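Local coordinates for protein type I polyketide synthase PikAII (Streptomyces venezuelae, PDB 3QP9) that belongs to the C2-type ketoreductases of modular polyketide synthases, which probably epimerise the alpha-carbon of a polyketide intermediate rather than reduce its keto group, at residues H156-V161 against A171-W176; D165-P170 against L422-G427; V254-A259 against L347-T352; L281-S286 against V319-L324. All blocks are in the same frame, centred on the assembly; numbering follows the deposited sequence.

Contact 1 (H156-V161 against A171-W176); sequences HGAVSV and AQAMVW
H156 and Q172 supply the polar half of this contact, and both ends of the glutamine amide take part. The backbone H156 N donates to Q172 OE1 over 2.9 Å, with an N-H...O angle of 156°. It arrives from above the carbonyl plane of the amide instead of on a lone pair. The other end of the same amide lies against the imidazole: Q172 NE2 stands 3.1 Å above the plane of the H156 ring, offset toward its rim, while the ring and amide planes are 80° apart. Because CG of H156 sits between the backbone N and the carbonyl carbon (chi1 59°), the ring folds back over this amide although CB itself leaves in the other direction. Two outside partners hold the pair: S198 O accepts a bond from H156 ND1, and E118 takes one from Q172 NE2. H156 ends strand 151-156, and the turn that follows leads through a loop into helix 170-185, a strand-to-helix connection of the Rossmann-like N-terminal half of the protein.

Close packing continues along the helix. A158 presses its methyl into the helix backbone, with A158 CB 3.5 Å from A173 N, and A158 O approaches A173 CB at 3.4 Å; the apolar pair is A158 CB and Q172 CB, 3.7 Å apart.

The aromatic contact belongs to V159 and W176. V159 CG1 makes a CH-pi contact 4.2 Å from the centroid of the five-membered ring of W176, almost directly over the face. W176 NE1 is hydrogen-bonded to T155 OG1, which helps to fix the rotation of the indole that the valine branch rests on.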
# COMPACT_ATOMS: atom_id res chain seq x y z
N HIS A 156 5.62 -12.98 -1.88
CA HIS A 156 5.88 -13.35 -3.31
C HIS A 156 4.81 -12.69 -4.12
O HIS A 156 3.65 -12.72 -3.75
CB HIS A 156 5.90 -14.91 -3.53
CG HIS A 156 4.64 -15.61 -3.14
ND1 HIS A 156 3.65 -15.90 -4.06
CD2 HIS A 156 4.20 -16.09 -1.94
CE1 HIS A 156 2.64 -16.50 -3.44
NE2 HIS A 156 2.94 -16.62 -2.15
N GLY A 157 5.20 -12.06 -5.23
CA GLY A 157 4.23 -11.38 -6.13
C GLY A 157 3.65 -10.07 -5.56
O GLY A 157 2.67 -9.57 -6.08
N ALA A 158 4.21 -9.54 -4.48
CA ALA A 158 3.67 -8.35 -3.87
C ALA A 158 4.02 -6.96 -4.51
O ALA A 158 3.31 -5.97 -4.26
CB ALA A 158 3.92 -8.35 -2.33
N VAL A 159 5.14 -6.87 -5.21
CA VAL A 159 5.57 -5.57 -5.76
C VAL A 159 5.95 -5.81 -7.23
O VAL A 159 6.28 -6.93 -7.61
CB VAL A 159 6.73 -4.94 -5.06
CG1 VAL A 159 6.37 -4.71 -3.46
CG2 VAL A 159 7.99 -5.88 -5.20
N SER A 160 5.91 -4.76 -7.99
CA SER A 160 6.36 -4.76 -9.41
C SER A 160 7.67 -3.95 -9.54
O SER A 160 7.67 -2.78 -9.21
CB SER A 160 5.31 -4.06 -10.24
OG SER A 160 5.83 -3.85 -11.57
N VAL A 161 8.73 -4.52 -10.05
CA VAL A 161 10.03 -3.81 -10.14
C VAL A 161 10.10 -3.03 -11.45
O VAL A 161 11.02 -2.20 -11.71
CB VAL A 161 11.23 -4.73 -10.01
CG1 VAL A 161 11.20 -5.46 -8.61
CG2 VAL A 161 11.49 -5.71 -11.20
N ALA A 171 -2.82 -8.55 -2.23
CA ALA A 171 -2.99 -8.66 -0.79
C ALA A 171 -1.69 -8.71 -0.01
O ALA A 171 -1.62 -8.13 1.09
CB ALA A 171 -3.88 -9.89 -0.41
N GLN A 172 -0.67 -9.35 -0.55
CA GLN A 172 0.64 -9.39 0.19
C GLN A 172 1.31 -8.00 0.24
O GLN A 172 2.11 -7.75 1.12
CB GLN A 172 1.56 -10.47 -0.39
CG GLN A 172 1.07 -11.91 -0.08
CD GLN A 172 2.02 -12.95 -0.49
OE1 GLN A 172 3.22 -12.82 -0.22
NE2 GLN A 172 1.51 -14.08 -1.11
N ALA A 173 1.06 -7.13 -0.75
CA ALA A 173 1.59 -5.73 -0.64
C ALA A 173 1.10 -5.07 0.64
O ALA A 173 1.72 -4.11 1.03
CB ALA A 173 1.17 -4.84 -1.87
N MET A 174 -0.02 -5.54 1.27
CA MET A 174 -0.51 -4.89 2.55
C MET A 174 0.46 -5.15 3.68
O MET A 174 0.61 -4.33 4.58
CB MET A 174 -1.91 -5.36 2.98
CG MET A 174 -2.90 -5.12 1.87
SD MET A 174 -4.61 -5.11 2.36
CE MET A 174 -4.80 -6.89 2.57
N VAL A 175 1.16 -6.28 3.63
CA VAL A 175 2.23 -6.47 4.59
C VAL A 175 3.39 -5.49 4.41
O VAL A 175 4.00 -5.02 5.38
CB VAL A 175 2.71 -7.90 4.52
CG1 VAL A 175 4.05 -8.04 5.23
CG2 VAL A 175 1.62 -8.77 5.10
N TRP A 176 3.70 -5.16 3.17
CA TRP A 176 4.72 -4.12 2.91
C TRP A 176 4.25 -2.81 3.48
O TRP A 176 5.05 -2.05 4.08
CB TRP A 176 5.03 -3.95 1.38
CG TRP A 176 5.96 -5.06 0.86
CD1 TRP A 176 5.64 -6.41 0.75
CD2 TRP A 176 7.33 -4.97 0.48
NE1 TRP A 176 6.69 -7.11 0.30
CE2 TRP A 176 7.74 -6.27 0.13
CE3 TRP A 176 8.26 -3.90 0.40
CZ2 TRP A 176 9.05 -6.57 -0.31
CZ3 TRP A 176 9.51 -4.18 -0.06
CH2 TRP A 176 9.93 -5.52 -0.40

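Contact 2 (D165-P170 against L422-G427)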
# COMPACT_ATOMS: atom_id res chain seq x y z
N ASP A 165 6.97 -6.86 -14.97
CA ASP A 165 6.96 -7.66 -13.75
C ASP A 165 5.65 -7.30 -13.04
O ASP A 165 5.57 -6.23 -12.44
CB ASP A 165 8.17 -7.20 -12.88
CG ASP A 165 8.27 -8.00 -11.51
OD1 ASP A 165 8.26 -9.22 -11.55
OD2 ASP A 165 8.43 -7.41 -10.44
N HIS A 166 4.61 -8.11 -13.21
CA HIS A 166 3.27 -7.78 -12.65
C HIS A 166 3.10 -8.20 -11.21
O HIS A 166 3.65 -9.19 -10.80
CB HIS A 166 2.18 -8.41 -13.52
CG HIS A 166 2.39 -8.16 -14.98
ND1 HIS A 166 2.52 -6.89 -15.49
CD2 HIS A 166 2.55 -9.01 -16.01
CE1 HIS A 166 2.73 -6.96 -16.79
NE2 HIS A 166 2.75 -8.24 -17.14
N VAL A 167 2.37 -7.41 -10.42
CA VAL A 167 1.92 -7.82 -9.13
C VAL A 167 0.91 -8.97 -9.32
O VAL A 167 -0.00 -8.81 -10.09
CB VAL A 167 1.22 -6.66 -8.45
CG1 VAL A 167 0.61 -7.13 -7.09
CG2 VAL A 167 2.23 -5.44 -8.22
N THR A 168 1.14 -10.09 -8.64
CA THR A 168 0.22 -11.24 -8.68
C THR A 168 -0.47 -11.37 -7.33
O THR A 168 -1.49 -11.98 -7.28
CB THR A 168 0.91 -12.56 -9.01
OG1 THR A 168 2.10 -12.68 -8.21
CG2 THR A 168 1.25 -12.66 -10.52
N SER A 169 0.02 -10.75 -6.27
CA SER A 169 -0.69 -10.76 -4.94
C SER A 169 -0.80 -9.40 -4.26
O SER A 169 0.01 -9.05 -3.44
CB SER A 169 -0.08 -11.72 -3.98
OG SER A 169 -0.76 -11.43 -2.76
N PRO A 170 -1.80 -8.61 -4.65
CA PRO A 170 -1.95 -7.31 -4.15
C PRO A 170 -2.23 -7.43 -2.66
O PRO A 170 -1.84 -6.55 -1.87
CB PRO A 170 -3.18 -6.82 -4.94
CG PRO A 170 -3.84 -8.15 -5.41
CD PRO A 170 -2.66 -8.81 -5.83
N LEU A 422 -4.28 -0.55 -2.77
CA LEU A 422 -4.60 0.30 -4.00
C LEU A 422 -3.45 0.44 -4.95
O LEU A 422 -3.60 0.30 -6.24
CB LEU A 422 -5.07 1.70 -3.56
CG LEU A 422 -6.13 1.74 -2.49
CD1 LEU A 422 -6.51 3.16 -2.19
CD2 LEU A 422 -7.42 1.00 -3.05
N ASP A 423 -2.27 0.75 -4.39
CA ASP A 423 -1.06 0.94 -5.19
C ASP A 423 -0.70 -0.40 -5.85
O ASP A 423 -0.34 -0.45 -7.02
CB ASP A 423 0.12 1.43 -4.36
CG ASP A 423 -0.10 2.75 -3.74
OD1 ASP A 423 0.44 2.94 -2.63
OD2 ASP A 423 -0.63 3.72 -4.40
N ALA A 424 -0.91 -1.50 -5.17
CA ALA A 424 -0.67 -2.80 -5.84
C ALA A 424 -1.61 -3.19 -6.94
O ALA A 424 -1.19 -3.91 -7.85
CB ALA A 424 -0.68 -3.96 -4.82
N LEU A 425 -2.91 -2.90 -6.79
CA LEU A 425 -3.89 -3.08 -7.90
C LEU A 425 -3.35 -2.41 -9.12
O LEU A 425 -3.44 -2.96 -10.21
CB LEU A 425 -5.26 -2.52 -7.51
CG LEU A 425 -6.17 -3.29 -6.55
CD1 LEU A 425 -7.46 -2.51 -6.35
CD2 LEU A 425 -6.56 -4.70 -7.06
N ALA A 426 -2.76 -1.21 -8.98
CA ALA A 426 -2.24 -0.51 -10.14
C ALA A 426 -1.07 -1.22 -10.85
O ALA A 426 -0.79 -0.98 -12.04
CB ALA A 426 -1.91 0.92 -9.80
N GLY A 427 -0.37 -2.08 -10.14
CA GLY A 427 0.73 -2.80 -10.71
C GLY A 427 0.43 -4.19 -11.30
O GLY A 427 1.37 -4.87 -11.71
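G427 O lies near the plane of the H166 ring, off its edge but without close contact, and the same imidazole packs edge-to-face with the ring of H429. H166 CA makes the real approach, 3.6 Å from G427 O. The flat carbonyl group of G427 is used from above: V167 N donates to G427 O over 3.0 Å in a nearly straight bond (168°), from a position well outside the carbonyl plane.

V167 then leans its branched side chain on the end of helix 413-426. With CG1 anti to the backbone N (chi1 175°), that branch reaches A424 CB at 4.1 Å, and CG2 lies 3.6 Å from G427 O. The absence of a side chain on G427 allows this close approach. A424 O, which already accepts a turn bond from G427 N, faces V167 CB at 3.7 Å. P170 completes the apolar patch, its CA and CB bearing on the A424 methyl, with P170 CB 3.8 Å from A424 CB.

S169 is the N-cap of helix 170-185, its OG accepting from Q172 N, and the loop leads directly into that helix. The loop 165-170 of the N-terminal, Rossmann-like half thus docks on the C-terminal end of helix 413-426 of the ketoreductase domain, joining the two halves. On that helix's other flank, L422 and L425 pack on L399 of strand 396-402, and A426 on V436 of strand 435-441.

Contact 3 (V254-A259 against L347-T352); sequences VLVTGA and LHLPPT
L349 lays its side chain along the backbone of T257 at the point where two neighbouring parallel strands, 253-256 and 343-348, end in loops at the carboxyl edge of the parallel sheet of the Rossmann fold. Its CB begins 3.6 Å from T257 O, and CG stays near that oxygen at 4.1 Å. CG beside the backbone N (chi1 -67°) turns the side chain back along the strand, so that L349 CD1 lies 3.6 Å from T257 O. The same methyl also touches V256, where L349 CD1 meets V256 CG1 at 4.2 Å. Beyond the pair, A263 and A264 of helix 262-274 pack on this leucine.

The strands themselves are joined by two almost straight backbone bonds: L347 N gives its hydrogen to L255 O at 2.8 Å, and T257 N gives its own to L347 O at 3.0 Å. V256 and L347 are paired between them, with both side chains on one face of the sheet. Past the paired residues the chain opens out, and the T257 hydroxyl appears to accept from L349 N, though its placement is doubtful.

T257 and G258 stand where short-chain dehydrogenases and reductases begin their glycine-rich nucleotide loop. The glycine-rich pattern is not continued here, which is consistent with a domain that does not reduce. G258 turns with positive phi (55°), and a single water bridges the two diverging chains, donating to G258 O at 2.8 Å and to L349 O at 3.2 Å.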
# COMPACT_ATOMS: atom_id res chain seq x y z
N VAL A 254 -18.83 10.05 -15.63
CA VAL A 254 -17.66 9.85 -14.81
C VAL A 254 -18.23 9.71 -13.41
O VAL A 254 -19.08 10.52 -12.98
CB VAL A 254 -16.69 11.08 -14.86
CG1 VAL A 254 -15.60 10.86 -13.77
CG2 VAL A 254 -16.02 11.22 -16.30
N LEU A 255 -17.86 8.63 -12.78
CA LEU A 255 -18.28 8.33 -11.40
C LEU A 255 -17.31 8.92 -10.44
O LEU A 255 -16.13 8.71 -10.61
CB LEU A 255 -18.40 6.81 -11.24
CG LEU A 255 -18.55 6.35 -9.78
CD1 LEU A 255 -19.83 6.78 -9.17
CD2 LEU A 255 -18.48 4.82 -9.72
N VAL A 256 -17.81 9.61 -9.39
CA VAL A 256 -17.01 10.07 -8.33
C VAL A 256 -17.60 9.52 -7.05
O VAL A 256 -18.76 9.74 -6.76
CB VAL A 256 -16.99 11.60 -8.24
CG1 VAL A 256 -16.11 12.02 -7.13
CG2 VAL A 256 -16.53 12.21 -9.59
N THR A 257 -16.76 8.85 -6.27
CA THR A 257 -17.22 8.28 -5.06
C THR A 257 -16.80 9.13 -3.89
O THR A 257 -15.87 9.98 -3.98
CB THR A 257 -16.80 6.73 -4.84
OG1 THR A 257 -15.41 6.66 -4.41
CG2 THR A 257 -17.09 5.88 -6.10
N GLY A 258 -17.50 8.86 -2.80
CA GLY A 258 -17.44 9.58 -1.55
C GLY A 258 -17.67 11.04 -1.70
O GLY A 258 -17.01 11.84 -1.03
N ALA A 259 -18.63 11.38 -2.57
CA ALA A 259 -19.00 12.75 -2.93
C ALA A 259 -19.53 13.65 -1.83
O ALA A 259 -19.66 14.87 -2.04
CB ALA A 259 -20.01 12.75 -4.06
N LEU A 347 -13.46 8.03 -10.25
CA LEU A 347 -12.62 8.65 -9.29
C LEU A 347 -13.03 8.09 -7.96
O LEU A 347 -14.09 8.41 -7.46
CB LEU A 347 -12.62 10.22 -9.22
CG LEU A 347 -12.28 10.84 -10.57
CD1 LEU A 347 -12.11 12.40 -10.40
CD2 LEU A 347 -10.96 10.28 -11.09
N HIS A 348 -12.21 7.19 -7.44
CA HIS A 348 -12.55 6.52 -6.19
C HIS A 348 -11.89 7.11 -4.96
O HIS A 348 -10.68 6.98 -4.83
CB HIS A 348 -12.36 4.99 -6.26
CG HIS A 348 -12.87 4.29 -5.02
ND1 HIS A 348 -12.14 3.32 -4.35
CD2 HIS A 348 -14.02 4.44 -4.33
CE1 HIS A 348 -12.83 2.90 -3.31
NE2 HIS A 348 -13.97 3.57 -3.26
N LEU A 349 -12.67 7.70 -4.04
CA LEU A 349 -12.14 8.41 -2.88
C LEU A 349 -12.68 7.73 -1.64
O LEU A 349 -13.74 8.12 -1.14
CB LEU A 349 -12.49 9.92 -2.87
CG LEU A 349 -11.84 10.74 -3.99
CD1 LEU A 349 -12.62 10.58 -5.33
CD2 LEU A 349 -11.76 12.28 -3.55
N PRO A 350 -11.99 6.67 -1.18
CA PRO A 350 -12.48 5.96 -0.01
C PRO A 350 -12.39 6.79 1.24
O PRO A 350 -11.58 7.71 1.32
CB PRO A 350 -11.57 4.73 0.09
CG PRO A 350 -10.33 5.09 -0.65
CD PRO A 350 -10.87 5.94 -1.81
N PRO A 351 -13.24 6.46 2.21
CA PRO A 351 -13.33 7.29 3.42
C PRO A 351 -12.03 7.33 4.20
O PRO A 351 -11.18 6.42 4.15
CB PRO A 351 -14.55 6.70 4.19
CG PRO A 351 -14.70 5.33 3.71
CD PRO A 351 -14.23 5.35 2.23
N THR A 352 -11.86 8.41 4.92
CA THR A 352 -10.74 8.50 5.80
C THR A 352 -10.96 7.52 6.97
O THR A 352 -12.08 7.10 7.25
CB THR A 352 -10.40 9.99 6.08
OG1 THR A 352 -8.97 10.14 6.17
CG2 THR A 352 -11.08 10.47 7.28
O HOH W 1 -14.37 11.16 -0.36

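Contact 4 (L281-S286 against V319-L324)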
# COMPACT_ATOMS: atom_id res chain seq x y z
N LEU A 281 -22.58 10.60 -8.89
CA LEU A 281 -21.95 10.96 -7.63
C LEU A 281 -22.43 9.94 -6.60
O LEU A 281 -23.63 9.86 -6.36
CB LEU A 281 -22.40 12.36 -7.16
CG LEU A 281 -22.12 13.49 -8.15
CD1 LEU A 281 -22.55 14.72 -7.52
CD2 LEU A 281 -20.63 13.56 -8.47
N HIS A 282 -21.49 9.20 -5.99
CA HIS A 282 -21.85 8.22 -4.94
C HIS A 282 -21.53 8.84 -3.60
O HIS A 282 -20.50 9.58 -3.48
CB HIS A 282 -21.08 6.91 -5.14
CG HIS A 282 -20.92 6.14 -3.88
ND1 HIS A 282 -20.02 6.51 -2.90
CD2 HIS A 282 -21.63 5.10 -3.38
CE1 HIS A 282 -20.14 5.68 -1.88
NE2 HIS A 282 -21.10 4.81 -2.15
N THR A 283 -22.43 8.64 -2.63
CA THR A 283 -22.16 9.00 -1.24
C THR A 283 -22.27 7.83 -0.31
O THR A 283 -23.09 6.94 -0.49
CB THR A 283 -23.02 10.14 -0.65
OG1 THR A 283 -24.38 9.70 -0.50
CG2 THR A 283 -22.93 11.37 -1.54
N THR A 284 -21.43 7.87 0.70
CA THR A 284 -21.31 6.79 1.66
C THR A 284 -22.48 6.92 2.60
O THR A 284 -22.77 8.03 3.06
CB THR A 284 -20.02 6.94 2.41
OG1 THR A 284 -19.00 7.37 1.49
CG2 THR A 284 -19.61 5.60 3.05
N PRO A 285 -23.17 5.81 2.86
CA PRO A 285 -24.41 5.81 3.68
C PRO A 285 -24.26 6.54 5.02
O PRO A 285 -23.26 6.35 5.69
CB PRO A 285 -24.67 4.31 3.89
CG PRO A 285 -24.04 3.66 2.65
CD PRO A 285 -22.77 4.45 2.46
N SER A 286 -25.22 7.39 5.38
CA SER A 286 -25.14 8.23 6.60
C SER A 286 -25.13 7.44 7.92
O SER A 286 -24.11 7.43 8.60
CB SER A 286 -26.25 9.32 6.64
OG SER A 286 -27.46 8.85 7.22
N VAL A 319 -27.24 11.59 -8.05
CA VAL A 319 -26.60 11.20 -6.78
C VAL A 319 -27.17 9.86 -6.37
O VAL A 319 -28.38 9.72 -6.39
CB VAL A 319 -26.88 12.19 -5.65
CG1 VAL A 319 -26.32 11.67 -4.33
CG2 VAL A 319 -26.33 13.56 -5.97
N VAL A 320 -26.29 8.90 -6.02
CA VAL A 320 -26.72 7.57 -5.57
C VAL A 320 -26.04 7.23 -4.20
O VAL A 320 -24.94 7.70 -3.90
CB VAL A 320 -26.43 6.46 -6.62
CG1 VAL A 320 -26.74 5.10 -6.00
CG2 VAL A 320 -27.30 6.61 -7.85
N THR A 321 -26.71 6.44 -3.38
CA THR A 321 -26.17 6.12 -2.07
C THR A 321 -26.23 4.63 -1.81
O THR A 321 -27.30 4.03 -1.84
CB THR A 321 -26.96 6.87 -0.97
OG1 THR A 321 -27.01 8.26 -1.32
CG2 THR A 321 -26.29 6.71 0.40
N CYS A 322 -25.09 4.03 -1.50
CA CYS A 322 -25.00 2.60 -1.15
C CYS A 322 -23.59 2.26 -0.69
O CYS A 322 -22.66 3.08 -0.84
CB CYS A 322 -25.38 1.70 -2.30
SG CYS A 322 -24.21 1.91 -3.65
N ASP A 323 -23.48 1.08 -0.06
CA ASP A 323 -22.27 0.58 0.54
C ASP A 323 -21.46 -0.10 -0.56
O ASP A 323 -21.78 -1.19 -1.01
CB ASP A 323 -22.62 -0.37 1.68
CG ASP A 323 -21.39 -0.98 2.34
OD1 ASP A 323 -21.64 -1.91 3.17
OD2 ASP A 323 -20.21 -0.56 2.03
N LEU A 324 -20.42 0.59 -1.04
CA LEU A 324 -19.60 0.02 -2.11
C LEU A 324 -18.73 -1.18 -1.61
O LEU A 324 -18.15 -1.85 -2.41
CB LEU A 324 -18.71 1.12 -2.71
CG LEU A 324 -19.41 2.15 -3.64
CD1 LEU A 324 -18.33 3.09 -4.18
CD2 LEU A 324 -20.20 1.55 -4.77
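L281 and V319 continue a parallel pairing in which V320 N donates to L281 O over 2.8 Å and T283 N to V320 O over 3.0 Å, the strand axes approaching to 4.7 Å at an angle of 31°. Where the strands run out, C322 N, 3.7 Å from T283 O, is buried without a hydrogen-bonding partner, and a side chain takes over from the backbone. H282 NE2 donates to C322 O at 2.7 Å, the oxygen lying close to the ring plane, and the bond is moderately bent (151°). CG of H282 is roughly anti to the backbone N (chi1 155°), which carries the imidazole forward to the loop that follows strand 316-321. L324 closes over one face of that ring: its CD1 stands over the centre, 3.8 Å from the centroid of the H282 imidazole. The sulfur of C322 approaches the ring edge instead. ND1 has only a weak bond with G258 N; the NE2 bond and the L324 contact over the face do most to set the ring's rotation.

Strands 278-283 and 316-321 are the second and third of the Rossmann fold of the ketoreductase domain, and the latter is outermost on this side. The loop after that third strand commonly lines the adenine pocket in short-chain dehydrogenases and reductases.

On the sheet face opposite H282, T321 OG1 donates to T283 OG1 over 3.1 Å. L281 CD1 and V319 CG2 meet on that face at 4.2 Å, under helix 304-313. The solvent-exposed P285 lays its CG and CD against the peptide between C322 and D323.

Two pairs of contacts, far apart, sample the two halves of the protein. Contacts 1 and 2 share the loop between strand 151-156 and helix 170-185, and G157 O, accepting from S169 N at 2.9 Å, links them. The N-terminal half and the ketoreductase domain meet through contact 2 itself and where A173 touches A424. Contacts 3 and 4 occupy successive strands of one parallel sheet, joined by V256 O to H282 N; their strands are held by backbone bonds, to which contact 4 adds a histidine-carbonyl bond and a threonine pair. Contacts 1 and 3 are buried, whereas contacts 2 and 4 are partly open. Contact 4, farthest from the chain's centre, adds exposed threonine and proline edges to a histidine-centred interior.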